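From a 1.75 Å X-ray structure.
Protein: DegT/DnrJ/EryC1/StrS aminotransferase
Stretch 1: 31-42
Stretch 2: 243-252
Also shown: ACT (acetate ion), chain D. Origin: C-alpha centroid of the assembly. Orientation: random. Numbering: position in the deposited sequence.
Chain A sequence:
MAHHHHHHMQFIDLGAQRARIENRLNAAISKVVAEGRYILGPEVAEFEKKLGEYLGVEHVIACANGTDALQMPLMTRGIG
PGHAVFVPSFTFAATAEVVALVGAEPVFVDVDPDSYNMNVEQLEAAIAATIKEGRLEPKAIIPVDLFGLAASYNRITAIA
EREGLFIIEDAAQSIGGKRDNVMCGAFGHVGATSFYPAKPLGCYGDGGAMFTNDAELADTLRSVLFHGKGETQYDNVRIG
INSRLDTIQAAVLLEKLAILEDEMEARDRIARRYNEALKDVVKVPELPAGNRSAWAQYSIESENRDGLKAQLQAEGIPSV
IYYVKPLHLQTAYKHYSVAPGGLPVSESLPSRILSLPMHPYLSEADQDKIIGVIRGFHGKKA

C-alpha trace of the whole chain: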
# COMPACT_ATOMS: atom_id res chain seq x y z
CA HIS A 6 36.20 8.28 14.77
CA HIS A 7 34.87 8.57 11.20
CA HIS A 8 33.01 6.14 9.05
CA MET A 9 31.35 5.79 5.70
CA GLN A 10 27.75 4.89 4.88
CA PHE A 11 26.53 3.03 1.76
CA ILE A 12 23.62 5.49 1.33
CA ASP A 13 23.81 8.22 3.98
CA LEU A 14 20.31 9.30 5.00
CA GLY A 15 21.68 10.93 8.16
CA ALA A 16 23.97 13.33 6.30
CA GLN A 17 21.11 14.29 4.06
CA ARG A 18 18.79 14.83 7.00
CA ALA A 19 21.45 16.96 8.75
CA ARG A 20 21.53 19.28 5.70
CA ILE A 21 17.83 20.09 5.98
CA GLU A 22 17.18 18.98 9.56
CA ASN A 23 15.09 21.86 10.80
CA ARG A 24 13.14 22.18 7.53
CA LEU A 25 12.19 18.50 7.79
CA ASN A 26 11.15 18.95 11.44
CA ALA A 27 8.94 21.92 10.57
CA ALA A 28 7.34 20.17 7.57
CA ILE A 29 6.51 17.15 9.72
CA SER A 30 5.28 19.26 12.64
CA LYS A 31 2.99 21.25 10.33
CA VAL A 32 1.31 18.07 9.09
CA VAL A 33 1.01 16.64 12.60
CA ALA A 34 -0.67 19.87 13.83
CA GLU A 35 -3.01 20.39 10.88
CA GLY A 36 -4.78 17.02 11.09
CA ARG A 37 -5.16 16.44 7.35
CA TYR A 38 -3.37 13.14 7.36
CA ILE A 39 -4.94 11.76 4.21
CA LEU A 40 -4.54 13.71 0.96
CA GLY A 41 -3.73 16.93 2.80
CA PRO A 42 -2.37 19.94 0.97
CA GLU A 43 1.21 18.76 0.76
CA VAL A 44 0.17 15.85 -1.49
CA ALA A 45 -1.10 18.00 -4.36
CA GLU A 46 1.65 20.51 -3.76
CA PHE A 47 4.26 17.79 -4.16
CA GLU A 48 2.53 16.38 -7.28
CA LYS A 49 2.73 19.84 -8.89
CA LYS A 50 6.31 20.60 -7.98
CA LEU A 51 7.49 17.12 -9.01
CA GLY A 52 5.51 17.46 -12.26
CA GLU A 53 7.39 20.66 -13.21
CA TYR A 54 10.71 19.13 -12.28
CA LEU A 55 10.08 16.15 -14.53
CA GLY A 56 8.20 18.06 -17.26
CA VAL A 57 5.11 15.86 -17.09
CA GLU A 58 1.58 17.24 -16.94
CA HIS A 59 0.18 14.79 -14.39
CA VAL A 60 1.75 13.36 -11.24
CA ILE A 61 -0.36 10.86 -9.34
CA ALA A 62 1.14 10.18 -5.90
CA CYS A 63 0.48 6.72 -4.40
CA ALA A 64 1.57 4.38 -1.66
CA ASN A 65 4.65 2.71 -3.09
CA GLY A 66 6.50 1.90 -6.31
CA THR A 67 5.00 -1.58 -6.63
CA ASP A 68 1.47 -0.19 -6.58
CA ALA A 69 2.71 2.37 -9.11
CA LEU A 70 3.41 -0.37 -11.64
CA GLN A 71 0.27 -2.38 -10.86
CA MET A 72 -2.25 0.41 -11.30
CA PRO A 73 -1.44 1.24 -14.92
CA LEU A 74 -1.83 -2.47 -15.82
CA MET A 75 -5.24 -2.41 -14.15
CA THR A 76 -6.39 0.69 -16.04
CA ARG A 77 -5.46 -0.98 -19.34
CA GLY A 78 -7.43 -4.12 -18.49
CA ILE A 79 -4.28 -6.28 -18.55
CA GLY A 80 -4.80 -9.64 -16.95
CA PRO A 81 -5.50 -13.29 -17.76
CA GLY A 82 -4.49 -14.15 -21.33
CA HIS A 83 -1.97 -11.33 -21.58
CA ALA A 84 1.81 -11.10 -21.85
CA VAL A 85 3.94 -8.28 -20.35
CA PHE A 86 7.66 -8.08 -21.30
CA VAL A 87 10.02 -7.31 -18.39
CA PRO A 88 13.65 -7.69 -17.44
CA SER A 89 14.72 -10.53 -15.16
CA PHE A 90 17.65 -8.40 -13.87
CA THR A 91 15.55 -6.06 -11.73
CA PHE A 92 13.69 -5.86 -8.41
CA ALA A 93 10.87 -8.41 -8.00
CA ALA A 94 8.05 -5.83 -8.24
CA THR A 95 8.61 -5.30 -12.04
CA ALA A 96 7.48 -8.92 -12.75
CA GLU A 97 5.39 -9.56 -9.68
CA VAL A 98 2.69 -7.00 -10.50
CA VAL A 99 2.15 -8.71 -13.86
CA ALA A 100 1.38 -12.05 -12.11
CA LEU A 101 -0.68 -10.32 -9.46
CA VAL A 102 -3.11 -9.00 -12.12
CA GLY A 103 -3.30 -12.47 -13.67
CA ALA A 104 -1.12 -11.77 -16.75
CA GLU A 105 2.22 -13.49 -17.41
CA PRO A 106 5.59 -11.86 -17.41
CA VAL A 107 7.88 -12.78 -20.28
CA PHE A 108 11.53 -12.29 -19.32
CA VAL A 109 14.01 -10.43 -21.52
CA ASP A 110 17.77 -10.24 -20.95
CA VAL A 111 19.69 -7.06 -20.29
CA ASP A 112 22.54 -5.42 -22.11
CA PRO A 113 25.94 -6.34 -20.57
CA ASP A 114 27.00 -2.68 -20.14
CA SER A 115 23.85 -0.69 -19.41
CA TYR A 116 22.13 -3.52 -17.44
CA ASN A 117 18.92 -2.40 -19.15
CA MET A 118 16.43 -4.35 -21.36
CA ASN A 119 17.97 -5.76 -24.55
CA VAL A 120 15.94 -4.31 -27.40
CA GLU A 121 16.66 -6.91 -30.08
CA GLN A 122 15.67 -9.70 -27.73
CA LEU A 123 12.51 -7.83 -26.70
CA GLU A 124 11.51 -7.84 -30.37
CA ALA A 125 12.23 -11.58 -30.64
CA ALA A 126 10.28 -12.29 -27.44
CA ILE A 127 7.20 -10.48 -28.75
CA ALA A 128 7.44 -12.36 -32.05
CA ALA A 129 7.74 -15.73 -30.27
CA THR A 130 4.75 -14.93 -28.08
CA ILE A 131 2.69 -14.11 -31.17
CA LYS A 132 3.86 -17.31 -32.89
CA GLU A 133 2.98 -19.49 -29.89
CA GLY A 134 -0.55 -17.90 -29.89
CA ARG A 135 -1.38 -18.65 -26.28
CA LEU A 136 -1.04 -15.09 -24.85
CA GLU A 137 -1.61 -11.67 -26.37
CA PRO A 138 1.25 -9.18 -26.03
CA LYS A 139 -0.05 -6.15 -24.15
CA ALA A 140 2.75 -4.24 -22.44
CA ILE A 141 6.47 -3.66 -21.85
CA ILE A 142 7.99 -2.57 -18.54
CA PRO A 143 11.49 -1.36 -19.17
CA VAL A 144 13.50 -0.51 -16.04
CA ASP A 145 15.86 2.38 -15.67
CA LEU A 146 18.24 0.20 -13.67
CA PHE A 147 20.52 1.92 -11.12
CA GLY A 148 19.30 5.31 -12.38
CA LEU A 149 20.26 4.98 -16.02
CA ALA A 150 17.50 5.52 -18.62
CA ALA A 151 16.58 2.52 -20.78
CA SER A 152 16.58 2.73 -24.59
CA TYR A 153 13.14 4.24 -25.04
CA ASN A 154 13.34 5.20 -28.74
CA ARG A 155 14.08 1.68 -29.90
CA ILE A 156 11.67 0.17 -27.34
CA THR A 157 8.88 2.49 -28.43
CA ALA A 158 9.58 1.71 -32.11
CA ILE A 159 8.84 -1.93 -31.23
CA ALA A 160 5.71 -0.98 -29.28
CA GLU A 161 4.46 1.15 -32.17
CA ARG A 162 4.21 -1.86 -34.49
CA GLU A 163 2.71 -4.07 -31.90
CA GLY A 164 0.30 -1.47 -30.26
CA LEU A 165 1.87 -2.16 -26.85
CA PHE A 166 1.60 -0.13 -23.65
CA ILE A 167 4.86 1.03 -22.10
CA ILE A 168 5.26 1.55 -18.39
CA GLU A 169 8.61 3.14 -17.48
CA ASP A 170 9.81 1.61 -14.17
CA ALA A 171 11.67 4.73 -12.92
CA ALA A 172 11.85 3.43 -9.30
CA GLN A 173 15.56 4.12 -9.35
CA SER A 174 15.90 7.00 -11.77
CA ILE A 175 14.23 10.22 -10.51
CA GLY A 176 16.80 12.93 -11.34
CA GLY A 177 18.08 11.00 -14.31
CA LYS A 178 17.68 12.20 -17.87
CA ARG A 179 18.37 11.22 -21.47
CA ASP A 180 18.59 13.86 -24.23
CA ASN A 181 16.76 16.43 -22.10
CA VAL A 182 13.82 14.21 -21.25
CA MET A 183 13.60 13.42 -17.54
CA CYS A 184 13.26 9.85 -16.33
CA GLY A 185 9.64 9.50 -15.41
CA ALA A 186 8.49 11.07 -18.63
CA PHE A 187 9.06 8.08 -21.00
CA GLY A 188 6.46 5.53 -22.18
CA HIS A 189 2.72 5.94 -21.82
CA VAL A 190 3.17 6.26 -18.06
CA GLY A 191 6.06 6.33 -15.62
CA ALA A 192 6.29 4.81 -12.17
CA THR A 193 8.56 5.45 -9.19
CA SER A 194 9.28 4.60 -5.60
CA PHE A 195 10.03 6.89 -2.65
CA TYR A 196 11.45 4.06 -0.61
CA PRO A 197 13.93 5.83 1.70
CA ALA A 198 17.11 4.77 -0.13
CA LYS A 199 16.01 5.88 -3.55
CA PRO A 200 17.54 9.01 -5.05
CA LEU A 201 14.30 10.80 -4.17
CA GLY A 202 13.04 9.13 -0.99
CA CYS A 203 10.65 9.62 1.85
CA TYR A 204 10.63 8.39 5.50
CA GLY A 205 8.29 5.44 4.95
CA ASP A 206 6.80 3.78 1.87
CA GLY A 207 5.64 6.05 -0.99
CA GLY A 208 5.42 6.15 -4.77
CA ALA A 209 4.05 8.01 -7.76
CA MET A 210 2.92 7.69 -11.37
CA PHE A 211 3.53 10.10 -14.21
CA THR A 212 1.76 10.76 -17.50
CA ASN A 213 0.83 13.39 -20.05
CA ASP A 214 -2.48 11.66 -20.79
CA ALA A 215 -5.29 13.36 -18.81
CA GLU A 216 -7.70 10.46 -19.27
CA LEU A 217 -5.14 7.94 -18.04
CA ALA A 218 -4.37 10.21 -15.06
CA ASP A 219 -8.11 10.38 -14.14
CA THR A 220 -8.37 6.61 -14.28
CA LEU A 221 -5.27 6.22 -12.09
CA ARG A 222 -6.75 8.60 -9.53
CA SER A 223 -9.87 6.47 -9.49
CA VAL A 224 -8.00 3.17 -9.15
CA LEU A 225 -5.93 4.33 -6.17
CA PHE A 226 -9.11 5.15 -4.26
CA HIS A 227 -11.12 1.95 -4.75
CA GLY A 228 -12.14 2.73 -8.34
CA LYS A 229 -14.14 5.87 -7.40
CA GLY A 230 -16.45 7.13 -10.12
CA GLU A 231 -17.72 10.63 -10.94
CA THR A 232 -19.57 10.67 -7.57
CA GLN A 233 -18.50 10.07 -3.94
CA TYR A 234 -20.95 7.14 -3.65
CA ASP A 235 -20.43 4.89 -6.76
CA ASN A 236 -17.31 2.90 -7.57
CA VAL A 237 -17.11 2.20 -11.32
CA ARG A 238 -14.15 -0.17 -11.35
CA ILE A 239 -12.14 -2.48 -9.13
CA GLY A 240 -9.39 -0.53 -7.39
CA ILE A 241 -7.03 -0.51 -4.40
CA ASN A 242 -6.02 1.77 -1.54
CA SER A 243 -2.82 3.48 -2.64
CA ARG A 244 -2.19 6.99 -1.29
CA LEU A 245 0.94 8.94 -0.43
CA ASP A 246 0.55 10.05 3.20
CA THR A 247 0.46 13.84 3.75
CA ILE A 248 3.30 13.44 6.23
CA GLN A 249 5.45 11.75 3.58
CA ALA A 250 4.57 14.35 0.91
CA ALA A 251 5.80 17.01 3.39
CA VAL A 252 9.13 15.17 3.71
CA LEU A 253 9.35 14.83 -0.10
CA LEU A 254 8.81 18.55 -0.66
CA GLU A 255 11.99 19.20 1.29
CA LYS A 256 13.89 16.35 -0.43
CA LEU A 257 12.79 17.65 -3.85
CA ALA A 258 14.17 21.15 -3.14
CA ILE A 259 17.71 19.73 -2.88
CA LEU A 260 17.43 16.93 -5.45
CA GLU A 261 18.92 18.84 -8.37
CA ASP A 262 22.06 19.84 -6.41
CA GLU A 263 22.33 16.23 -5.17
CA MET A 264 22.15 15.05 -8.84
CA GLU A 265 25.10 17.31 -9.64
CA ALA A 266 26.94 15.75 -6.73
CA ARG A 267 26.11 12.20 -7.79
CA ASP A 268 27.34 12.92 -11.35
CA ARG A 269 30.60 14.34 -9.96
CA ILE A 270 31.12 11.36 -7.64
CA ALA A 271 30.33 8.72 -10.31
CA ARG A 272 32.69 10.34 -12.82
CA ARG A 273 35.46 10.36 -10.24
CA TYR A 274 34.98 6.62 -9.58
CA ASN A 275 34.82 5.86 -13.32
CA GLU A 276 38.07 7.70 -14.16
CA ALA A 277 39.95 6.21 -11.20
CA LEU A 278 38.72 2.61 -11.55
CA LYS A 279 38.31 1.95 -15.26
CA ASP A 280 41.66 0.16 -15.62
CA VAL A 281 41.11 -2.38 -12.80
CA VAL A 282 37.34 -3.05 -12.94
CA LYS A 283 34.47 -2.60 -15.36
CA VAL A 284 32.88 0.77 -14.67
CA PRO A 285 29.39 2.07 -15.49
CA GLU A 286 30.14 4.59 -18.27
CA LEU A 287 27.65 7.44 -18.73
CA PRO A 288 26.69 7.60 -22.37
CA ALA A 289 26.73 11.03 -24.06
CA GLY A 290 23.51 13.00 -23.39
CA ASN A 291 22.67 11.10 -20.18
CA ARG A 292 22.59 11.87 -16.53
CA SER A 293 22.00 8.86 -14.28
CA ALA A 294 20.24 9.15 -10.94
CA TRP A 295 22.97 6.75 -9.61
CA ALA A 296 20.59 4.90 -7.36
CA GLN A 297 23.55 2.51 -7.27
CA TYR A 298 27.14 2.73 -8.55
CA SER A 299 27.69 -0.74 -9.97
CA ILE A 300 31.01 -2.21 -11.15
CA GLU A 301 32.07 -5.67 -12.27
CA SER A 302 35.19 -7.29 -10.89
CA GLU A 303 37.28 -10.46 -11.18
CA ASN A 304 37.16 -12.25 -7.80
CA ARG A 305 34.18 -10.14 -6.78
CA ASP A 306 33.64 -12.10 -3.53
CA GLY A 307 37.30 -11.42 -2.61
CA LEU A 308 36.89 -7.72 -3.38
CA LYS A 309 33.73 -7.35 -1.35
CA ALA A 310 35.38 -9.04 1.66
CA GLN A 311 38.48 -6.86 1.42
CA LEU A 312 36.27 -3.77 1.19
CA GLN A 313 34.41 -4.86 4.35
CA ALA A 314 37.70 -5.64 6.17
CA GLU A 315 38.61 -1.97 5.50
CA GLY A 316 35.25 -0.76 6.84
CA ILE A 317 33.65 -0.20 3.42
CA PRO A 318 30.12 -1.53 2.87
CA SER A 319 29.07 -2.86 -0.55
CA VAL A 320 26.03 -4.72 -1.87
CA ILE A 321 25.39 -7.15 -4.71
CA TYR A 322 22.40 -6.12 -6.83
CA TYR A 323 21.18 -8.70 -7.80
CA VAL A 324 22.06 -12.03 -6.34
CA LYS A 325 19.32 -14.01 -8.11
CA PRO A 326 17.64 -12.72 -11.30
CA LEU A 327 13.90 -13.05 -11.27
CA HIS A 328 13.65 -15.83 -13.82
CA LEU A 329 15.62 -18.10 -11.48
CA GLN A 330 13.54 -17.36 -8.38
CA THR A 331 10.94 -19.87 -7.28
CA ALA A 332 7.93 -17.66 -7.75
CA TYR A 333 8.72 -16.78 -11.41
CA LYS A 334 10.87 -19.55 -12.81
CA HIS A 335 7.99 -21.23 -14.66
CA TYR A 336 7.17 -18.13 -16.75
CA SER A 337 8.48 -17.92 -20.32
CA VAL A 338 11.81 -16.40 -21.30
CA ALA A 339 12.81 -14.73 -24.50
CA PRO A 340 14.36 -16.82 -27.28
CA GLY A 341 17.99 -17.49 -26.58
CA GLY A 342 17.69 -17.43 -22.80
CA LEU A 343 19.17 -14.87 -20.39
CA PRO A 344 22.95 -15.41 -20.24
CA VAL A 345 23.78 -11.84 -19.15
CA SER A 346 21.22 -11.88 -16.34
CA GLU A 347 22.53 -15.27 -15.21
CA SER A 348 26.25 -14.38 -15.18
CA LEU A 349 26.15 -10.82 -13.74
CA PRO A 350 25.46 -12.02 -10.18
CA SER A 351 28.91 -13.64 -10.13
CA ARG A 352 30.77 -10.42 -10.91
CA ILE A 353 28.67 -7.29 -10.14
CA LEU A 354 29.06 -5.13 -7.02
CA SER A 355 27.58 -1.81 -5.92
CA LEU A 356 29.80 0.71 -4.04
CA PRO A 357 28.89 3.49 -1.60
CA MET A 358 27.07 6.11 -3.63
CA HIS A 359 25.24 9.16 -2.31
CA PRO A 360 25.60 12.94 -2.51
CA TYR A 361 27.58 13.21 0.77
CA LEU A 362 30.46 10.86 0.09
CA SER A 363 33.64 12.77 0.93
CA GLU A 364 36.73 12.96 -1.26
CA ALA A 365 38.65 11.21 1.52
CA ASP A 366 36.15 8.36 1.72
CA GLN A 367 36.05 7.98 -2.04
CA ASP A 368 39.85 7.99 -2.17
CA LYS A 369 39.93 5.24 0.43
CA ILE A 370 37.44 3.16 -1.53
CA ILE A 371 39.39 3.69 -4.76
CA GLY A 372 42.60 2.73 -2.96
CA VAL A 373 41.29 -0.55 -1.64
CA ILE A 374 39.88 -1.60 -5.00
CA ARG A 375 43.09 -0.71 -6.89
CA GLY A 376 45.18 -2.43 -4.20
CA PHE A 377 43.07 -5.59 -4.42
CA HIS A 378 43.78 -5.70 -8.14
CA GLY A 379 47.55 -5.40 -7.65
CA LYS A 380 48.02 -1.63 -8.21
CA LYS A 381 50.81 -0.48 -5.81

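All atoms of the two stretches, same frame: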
# COMPACT_ATOMS: atom_id res chain seq x y z
N LYS A 31 4.13 20.57 10.95
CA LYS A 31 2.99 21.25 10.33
C LYS A 31 1.90 20.24 10.01
O LYS A 31 0.72 20.48 10.26
CB LYS A 31 3.41 21.99 9.06
CG LYS A 31 2.27 22.67 8.29
CD LYS A 31 2.75 23.26 6.95
CE LYS A 31 1.59 23.84 6.11
NZ LYS A 31 0.65 22.83 5.50
N VAL A 32 2.29 19.10 9.42
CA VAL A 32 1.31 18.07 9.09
C VAL A 32 0.67 17.50 10.36
O VAL A 32 -0.57 17.33 10.45
CB VAL A 32 1.95 16.94 8.26
CG1 VAL A 32 1.06 15.73 8.18
CG2 VAL A 32 2.30 17.45 6.85
N VAL A 33 1.50 17.16 11.33
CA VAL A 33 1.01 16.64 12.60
C VAL A 33 -0.07 17.57 13.20
O VAL A 33 -1.17 17.10 13.59
CB VAL A 33 2.16 16.37 13.59
CG1 VAL A 33 1.61 16.10 15.00
CG2 VAL A 33 3.00 15.19 13.10
N ALA A 34 0.21 18.87 13.22
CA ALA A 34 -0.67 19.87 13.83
C ALA A 34 -1.97 20.07 13.06
O ALA A 34 -3.04 20.26 13.66
CB ALA A 34 0.06 21.20 13.98
N GLU A 35 -1.90 20.00 11.74
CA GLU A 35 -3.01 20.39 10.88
C GLU A 35 -4.09 19.33 10.78
O GLU A 35 -5.24 19.64 10.53
CB GLU A 35 -2.50 20.83 9.50
CG GLU A 35 -1.84 22.21 9.54
CD GLU A 35 -1.50 22.79 8.16
OE1 GLU A 35 -1.49 22.03 7.14
OE2 GLU A 35 -1.25 24.03 8.14
N GLY A 36 -3.75 18.06 10.97
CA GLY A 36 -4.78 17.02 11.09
C GLY A 36 -5.36 16.53 9.78
O GLY A 36 -6.42 15.93 9.77
N ARG A 37 -4.69 16.83 8.67
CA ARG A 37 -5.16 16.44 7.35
C ARG A 37 -4.24 15.34 6.84
O ARG A 37 -3.50 15.48 5.88
CB ARG A 37 -5.16 17.62 6.42
CG ARG A 37 -6.04 18.73 6.96
CD ARG A 37 -6.26 19.80 5.93
NE ARG A 37 -6.89 20.94 6.57
CZ ARG A 37 -7.59 21.86 5.94
NH1 ARG A 37 -7.80 21.75 4.62
NH2 ARG A 37 -8.13 22.86 6.62
N TYR A 38 -4.34 14.21 7.51
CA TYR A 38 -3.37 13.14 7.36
C TYR A 38 -3.53 12.36 6.07
O TYR A 38 -2.61 11.61 5.68
CB TYR A 38 -3.50 12.19 8.57
CG TYR A 38 -3.29 12.91 9.87
CD1 TYR A 38 -2.12 13.63 10.11
CD2 TYR A 38 -4.27 12.90 10.85
CE1 TYR A 38 -1.94 14.36 11.29
CE2 TYR A 38 -4.11 13.61 12.03
CZ TYR A 38 -2.91 14.31 12.26
OH TYR A 38 -2.74 14.99 13.45
N ILE A 39 -4.69 12.46 5.44
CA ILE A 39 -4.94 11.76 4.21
C ILE A 39 -5.23 12.78 3.11
O ILE A 39 -6.21 13.52 3.19
CB ILE A 39 -6.16 10.82 4.33
CG1 ILE A 39 -5.97 9.81 5.47
CG2 ILE A 39 -6.46 10.16 3.02
CD1 ILE A 39 -4.89 8.76 5.26
N LEU A 40 -4.42 12.75 2.07
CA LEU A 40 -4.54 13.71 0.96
C LEU A 40 -4.68 15.16 1.43
O LEU A 40 -5.52 15.95 0.93
CB LEU A 40 -5.68 13.31 0.03
CG LEU A 40 -5.61 11.91 -0.55
CD1 LEU A 40 -6.88 11.58 -1.33
CD2 LEU A 40 -4.38 11.73 -1.41
N GLY A 41 -3.81 15.54 2.36
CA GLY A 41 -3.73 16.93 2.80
C GLY A 41 -3.01 17.74 1.76
O GLY A 41 -2.58 17.20 0.74
N PRO A 42 -2.84 19.04 2.02
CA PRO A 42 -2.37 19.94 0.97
C PRO A 42 -1.03 19.61 0.38
O PRO A 42 -0.83 19.81 -0.80
CB PRO A 42 -2.33 21.31 1.65
CG PRO A 42 -3.37 21.19 2.70
CD PRO A 42 -3.34 19.78 3.19
N SER A 243 -4.23 3.16 -2.42
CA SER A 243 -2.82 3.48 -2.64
C SER A 243 -2.55 4.97 -2.67
O SER A 243 -2.49 5.58 -3.74
CB SER A 243 -2.32 2.82 -3.92
OG SER A 243 -0.93 3.00 -4.06
N ARG A 244 -2.38 5.55 -1.48
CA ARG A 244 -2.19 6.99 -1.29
C ARG A 244 -0.82 7.26 -0.71
O ARG A 244 -0.30 6.50 0.12
CB ARG A 244 -3.28 7.55 -0.37
CG ARG A 244 -4.68 7.43 -0.96
CD ARG A 244 -5.77 7.93 -0.01
NE ARG A 244 -5.97 7.03 1.12
CZ ARG A 244 -7.15 6.69 1.63
NH1 ARG A 244 -8.29 7.16 1.12
NH2 ARG A 244 -7.18 5.92 2.69
N LEU A 245 -0.23 8.38 -1.13
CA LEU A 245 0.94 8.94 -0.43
C LEU A 245 0.48 9.73 0.78
O LEU A 245 -0.34 10.67 0.63
CB LEU A 245 1.71 9.85 -1.35
CG LEU A 245 2.99 10.52 -0.84
CD1 LEU A 245 4.04 9.49 -0.67
CD2 LEU A 245 3.48 11.59 -1.83
N ASP A 246 0.99 9.38 1.97
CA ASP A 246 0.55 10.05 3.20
C ASP A 246 0.97 11.53 3.13
O ASP A 246 2.05 11.86 2.63
CB ASP A 246 1.22 9.48 4.45
CG ASP A 246 0.86 8.06 4.77
OD1 ASP A 246 -0.22 7.50 4.34
OD2 ASP A 246 1.71 7.46 5.53
N THR A 247 0.15 12.41 3.68
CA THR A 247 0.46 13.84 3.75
C THR A 247 1.82 14.04 4.42
O THR A 247 2.64 14.83 3.98
CB THR A 247 -0.59 14.59 4.57
OG1 THR A 247 -1.89 14.30 4.05
CG2 THR A 247 -0.35 16.09 4.46
N ILE A 248 2.04 13.30 5.50
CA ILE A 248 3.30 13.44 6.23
C ILE A 248 4.50 13.07 5.35
O ILE A 248 5.55 13.72 5.44
CB ILE A 248 3.24 12.64 7.55
CG1 ILE A 248 4.28 13.14 8.53
CG2 ILE A 248 3.34 11.14 7.33
CD1 ILE A 248 4.14 12.56 9.91
N GLN A 249 4.35 12.09 4.47
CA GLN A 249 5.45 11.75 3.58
C GLN A 249 5.58 12.74 2.43
O GLN A 249 6.72 13.06 1.98
CB GLN A 249 5.28 10.31 3.05
CG GLN A 249 5.34 9.25 4.11
CD GLN A 249 6.57 9.31 4.98
OE1 GLN A 249 7.65 9.74 4.54
NE2 GLN A 249 6.44 8.80 6.20
N ALA A 250 4.48 13.26 1.93
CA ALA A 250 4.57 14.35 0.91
C ALA A 250 5.34 15.58 1.46
O ALA A 250 6.12 16.23 0.73
CB ALA A 250 3.21 14.75 0.41
N ALA A 251 5.16 15.86 2.75
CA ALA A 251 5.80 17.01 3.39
C ALA A 251 7.31 16.78 3.45
O ALA A 251 8.11 17.69 3.13
CB ALA A 251 5.23 17.18 4.76
N VAL A 252 7.72 15.56 3.81
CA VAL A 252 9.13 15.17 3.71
C VAL A 252 9.68 15.35 2.28
O VAL A 252 10.75 15.97 2.05
CB VAL A 252 9.33 13.72 4.24
CG1 VAL A 252 10.72 13.21 3.90
CG2 VAL A 252 9.12 13.71 5.74
C ACT D . -10.58 5.07 3.35
O ACT D . -10.68 5.98 2.48
OXT ACT D . -9.64 4.27 3.35
CH3 ACT D . -11.62 4.94 4.43
O HOH W 1 -0.08 11.80 6.85
O HOH W 2 -2.62 10.73 1.87

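The polar contact between the two stretches centres on Thr 247, the first residue of the helix that runs on through Val 252. Its side chain, in the m rotamer, points toward the loop that follows helix 31-35, and its hydroxyl serves that loop twice: Thr 247 OG1 donates to Arg 37 O (2.7 Å) and accepts from Gly 41 N (2.8 Å), so that one hydroxyl ties Arg 37 to Gly 41, four residues on. The backbone adds a weak bond from Thr 247 N to Tyr 38 O (3.5 Å). A threonine suits this place because its hydroxyl can donate and accept while its methyl packs on Val 32. Gly 41 has no room for a CB: an ideal CB there would lie 2.9 Å from Thr 247 CG2 and 2.4 Å from Arg 37 O, a clash with both.

Two waters extend the polar seam. Water 1 donates to Tyr 38 O (2.8 Å) and accepts from Ile 248 N (2.9 Å), while water 2 accepts from Leu 40 N (2.7 Å) and donates to Leu 245 O (2.6 Å), so each links the backbones of the two stretches.

Apolar packing joins the helices, which run roughly antiparallel (152°) with axes 9.7 Å apart at closest approach. Val 32 is buried and points toward the second helix; Val 32 CG2 meets Ala 251 CB at 3.6 Å and Thr 247 CG2 at 3.8 Å, and Val 32 CG1 lies 3.8 Å from Ile 248 CB. The small alanine leaves room for this branched side chain.

Arg 244 reaches toward the loop. Ile 39 CG2 covers one face of its guanidinium, 3.7 Å from Arg 244 NE, and Leu 40 CG lies 4.0 Å from Arg 244 CD. The guanidinium edge binds the acetate, Arg 244 NH1 donating to ACT O and Arg 244 NH2 to ACT OXT (both 3.0 Å).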